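Local coordinates for protein 16S rRNA (adenine(1408)-N(1))-methyltransferase (Catenulispora acidiphila, PDB 4X1O) that probably methylates N1 of adenine 1408 in 16S ribosomal RNA, using S-adenosyl-L-methionine as methyl donor, a modification linked to aminoglycoside resistance, at residues Trp130-Arg135 against Glu141-Ser146. Residues are numbered along the deposited sequence; the frame is centred on the assembly and turned at random.
Sequences WGKLLR and EADVLS
The carboxylates of Glu141 and Asp143 both close on the ammonium of Lys132, which reaches them from helix 131-139. Lys132 NZ meets Glu141 OE2 at 2.7 Å, almost head-on to the C-O bond, whereas it approaches Asp143 OD2, also at 2.7 Å, from the syn side and 31° out of the carboxylate plane. A long, flexible lysine suits this place: its chain leaves the helix with CG anti to the backbone N (chi1 -177°) and then bends at each later torsion, bringing NZ to a corner where both oxygens are within reach. Glu141 holds the N-cap position of helix 142-151, and its extended chain spans the gap between the helices. Its other oxygen, OE1, accepts a hydrogen bond from a water that in turn accepts one from Arg135 NE. Asp143, the second residue of the helix, is short enough for OD1 to curl back in a weak bond to the N of Val144. Beneath the charges, beta-branched Val144 serves two neighbours: CG1 packs on Leu133 CD1 at 3.8 Å and CG2 faces the Lys132 carbonyl. The axes of 131-135 and 142-146 cross at -94°, nearly perpendicular. Leu133 belongs to the S-adenosyl-L-methionine site, unoccupied in this chain, and Asp143 lies near Glu111 of that site. Glu141 OE2 and Asp143 OD1, both acceptors, stand 2.8 Å apart; the acids would be expected to keep Lys132 protonated, and its charge to offset their repulsion, tying two consecutive helices together beside the cofactor pocket.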
ATOM      1  N   TRP A 130       6.995  -5.085  -3.324  1.00 19.83           N
ATOM      2  CA  TRP A 130       7.987  -5.721  -4.189  1.00 22.40           C
ATOM      3  C   TRP A 130       8.524  -4.738  -5.214  1.00 18.85           C
ATOM      4  O   TRP A 130       8.027  -3.615  -5.335  1.00 19.84           O
ATOM      5  CB  TRP A 130       7.379  -6.921  -4.916  1.00 20.29           C
ATOM      6  CG  TRP A 130       6.908  -7.971  -4.013  1.00 26.41           C
ATOM      7  CD1 TRP A 130       5.618  -8.193  -3.616  1.00 34.06           C
ATOM      8  CD2 TRP A 130       7.709  -8.964  -3.365  1.00 31.50           C
ATOM      9  NE1 TRP A 130       5.571  -9.265  -2.760  1.00 36.69           N
ATOM     10  CE2 TRP A 130       6.839  -9.755  -2.587  1.00 34.54           C
ATOM     11  CE3 TRP A 130       9.075  -9.261  -3.364  1.00 35.56           C
ATOM     12  CZ2 TRP A 130       7.290 -10.829  -1.825  1.00 33.31           C
ATOM     13  CZ3 TRP A 130       9.522 -10.323  -2.604  1.00 41.84           C
ATOM     14  CH2 TRP A 130       8.630 -11.093  -1.842  1.00 41.89           C
ATOM     15  N   GLY A 131       9.540  -5.159  -5.965  1.00 18.86           N
ATOM     16  CA  GLY A 131      10.054  -4.363  -7.064  1.00 21.05           C
ATOM     17  C   GLY A 131      10.538  -2.983  -6.667  1.00 21.99           C
ATOM     18  O   GLY A 131      11.128  -2.814  -5.610  1.00 18.24           O
ATOM     19  N   LYS A 132      10.273  -2.005  -7.525  1.00 21.58           N
ATOM     20  CA  LYS A 132      10.722  -0.632  -7.321  1.00 22.47           C
ATOM     21  C   LYS A 132      10.175  -0.028  -6.023  1.00 20.93           C
ATOM     22  O   LYS A 132      10.843   0.757  -5.338  1.00 19.06           O
ATOM     23  CB  LYS A 132      10.306   0.227  -8.519  1.00 22.73           C
ATOM     24  CG  LYS A 132      10.785   1.655  -8.437  1.00 32.22           C
ATOM     25  CD  LYS A 132      11.212   2.141  -9.812  1.00 44.15           C
ATOM     26  CE  LYS A 132      12.360   3.123  -9.709  1.00 48.60           C
ATOM     27  NZ  LYS A 132      11.917   4.350  -9.000  1.00 55.60           N
ATOM     28  N   LEU A 133       8.945  -0.384  -5.677  1.00 17.27           N
ATOM     29  CA  LEU A 133       8.368   0.122  -4.440  1.00 16.81           C
ATOM     30  C   LEU A 133       9.163  -0.366  -3.230  1.00 17.77           C
ATOM     31  O   LEU A 133       9.477   0.416  -2.336  1.00 16.74           O
ATOM     32  CB  LEU A 133       6.887  -0.300  -4.341  1.00 19.85           C
ATOM     33  CG  LEU A 133       6.148   0.106  -3.063  1.00 20.76           C
ATOM     34  CD1 LEU A 133       6.135   1.616  -2.905  1.00 21.13           C
ATOM     35  CD2 LEU A 133       4.722  -0.449  -3.078  1.00 21.47           C
ATOM     36  N   LEU A 134       9.492  -1.653  -3.210  1.00 15.32           N
ATOM     37  CA  LEU A 134      10.270  -2.226  -2.125  1.00 15.97           C
ATOM     38  C   LEU A 134      11.665  -1.582  -2.052  1.00 14.61           C
ATOM     39  O   LEU A 134      12.104  -1.113  -0.992  1.00 16.87           O
ATOM     40  CB  LEU A 134      10.401  -3.737  -2.312  1.00 14.46           C
ATOM     41  CG  LEU A 134      11.368  -4.468  -1.383  1.00 16.37           C
ATOM     42  CD1 LEU A 134      10.953  -4.280   0.079  1.00 17.87           C
ATOM     43  CD2 LEU A 134      11.435  -5.939  -1.751  1.00 17.00           C
ATOM     44  N   ARG A 135      12.348  -1.559  -3.187  1.00 16.01           N
ATOM     45  CA  ARG A 135      13.703  -1.024  -3.235  1.00 16.73           C
ATOM     46  C   ARG A 135      13.692   0.447  -2.845  1.00 19.77           C
ATOM     47  O   ARG A 135      14.563   0.908  -2.104  1.00 20.38           O
ATOM     48  CB  ARG A 135      14.316  -1.206  -4.625  1.00 16.21           C
ATOM     49  CG  ARG A 135      15.766  -0.746  -4.711  1.00 17.26           C
ATOM     50  CD  ARG A 135      16.329  -1.126  -6.073  1.00 18.10           C
ATOM     51  NE  ARG A 135      17.730  -0.743  -6.229  1.00 20.07           N
ATOM     52  CZ  ARG A 135      18.760  -1.471  -5.816  1.00 20.33           C
ATOM     53  NH1 ARG A 135      18.562  -2.630  -5.202  1.00 19.20           N
ATOM     54  NH2 ARG A 135      20.000  -1.027  -6.025  1.00 21.50           N
ATOM     55  N   GLU A 141      14.394   6.117  -1.552  1.00 21.14           N
ATOM     56  CA  GLU A 141      14.510   6.732  -2.860  1.00 25.11           C
ATOM     57  C   GLU A 141      13.510   7.878  -2.978  1.00 23.38           C
ATOM     58  O   GLU A 141      12.323   7.694  -2.704  1.00 22.96           O
ATOM     59  CB  GLU A 141      14.253   5.680  -3.939  1.00 32.44           C
ATOM     60  CG  GLU A 141      14.885   5.939  -5.281  1.00 55.06           C
ATOM     61  CD  GLU A 141      14.711   4.755  -6.217  1.00 70.53           C
ATOM     62  OE1 GLU A 141      15.488   3.782  -6.100  1.00 76.92           O
ATOM     63  OE2 GLU A 141      13.790   4.788  -7.060  1.00 71.62           O
ATOM     64  N   ALA A 142      13.989   9.046  -3.381  1.00 23.74           N
ATOM     65  CA  ALA A 142      13.157  10.243  -3.409  1.00 20.91           C
ATOM     66  C   ALA A 142      11.895  10.106  -4.259  1.00 28.58           C
ATOM     67  O   ALA A 142      10.837  10.543  -3.835  1.00 25.34           O
ATOM     68  CB  ALA A 142      13.977  11.437  -3.890  1.00 27.05           C
ATOM     69  N   ASP A 143      11.981   9.503  -5.448  1.00 23.66           N
ATOM     70  CA  ASP A 143      10.782   9.456  -6.288  1.00 25.51           C
ATOM     71  C   ASP A 143       9.665   8.596  -5.664  1.00 22.53           C
ATOM     72  O   ASP A 143       8.480   8.947  -5.749  1.00 22.44           O
ATOM     73  CB  ASP A 143      11.120   8.973  -7.704  1.00 29.64           C
ATOM     74  CG  ASP A 143      11.857   7.649  -7.724  1.00 47.25           C
ATOM     75  OD1 ASP A 143      12.313   7.191  -6.655  1.00 48.34           O
ATOM     76  OD2 ASP A 143      11.993   7.075  -8.826  1.00 55.15           O
ATOM     77  N   VAL A 144      10.037   7.503  -5.008  1.00 20.51           N
ATOM     78  CA  VAL A 144       9.049   6.652  -4.332  1.00 19.95           C
ATOM     79  C   VAL A 144       8.503   7.300  -3.048  1.00 19.67           C
ATOM     80  O   VAL A 144       7.285   7.319  -2.811  1.00 21.10           O
ATOM     81  CB  VAL A 144       9.655   5.271  -4.001  1.00 19.86           C
ATOM     82  CG1 VAL A 144       8.695   4.440  -3.155  1.00 22.49           C
ATOM     83  CG2 VAL A 144      10.034   4.532  -5.292  1.00 22.35           C
ATOM     84  N   LEU A 145       9.391   7.853  -2.230  1.00 21.98           N
ATOM     85  CA  LEU A 145       8.954   8.497  -0.986  1.00 18.60           C
ATOM     86  C   LEU A 145       8.089   9.729  -1.255  1.00 16.95           C
ATOM     87  O   LEU A 145       7.133   9.997  -0.524  1.00 18.23           O
ATOM     88  CB  LEU A 145      10.154   8.912  -0.137  1.00 20.70           C
ATOM     89  CG  LEU A 145      10.658   7.941   0.934  1.00 25.94           C
ATOM     90  CD1 LEU A 145      10.730   6.516   0.431  1.00 29.10           C
ATOM     91  CD2 LEU A 145      12.012   8.418   1.494  1.00 22.04           C
ATOM     92  N   SER A 146       8.455  10.489  -2.280  1.00 17.95           N
ATOM     93  CA  SER A 146       7.707  11.678  -2.653  1.00 16.65           C
ATOM     94  C   SER A 146       6.345  11.296  -3.210  1.00 19.91           C
ATOM     95  O   SER A 146       5.368  11.986  -2.964  1.00 21.24           O
ATOM     96  CB  SER A 146       8.475  12.520  -3.680  1.00 28.87           C
ATOM     97  OG  SER A 146       9.572  13.157  -3.048  1.00 35.67           O
TER
HETATM   98  O   HOH W   1      17.735   2.095  -6.942  1.00 40.56           O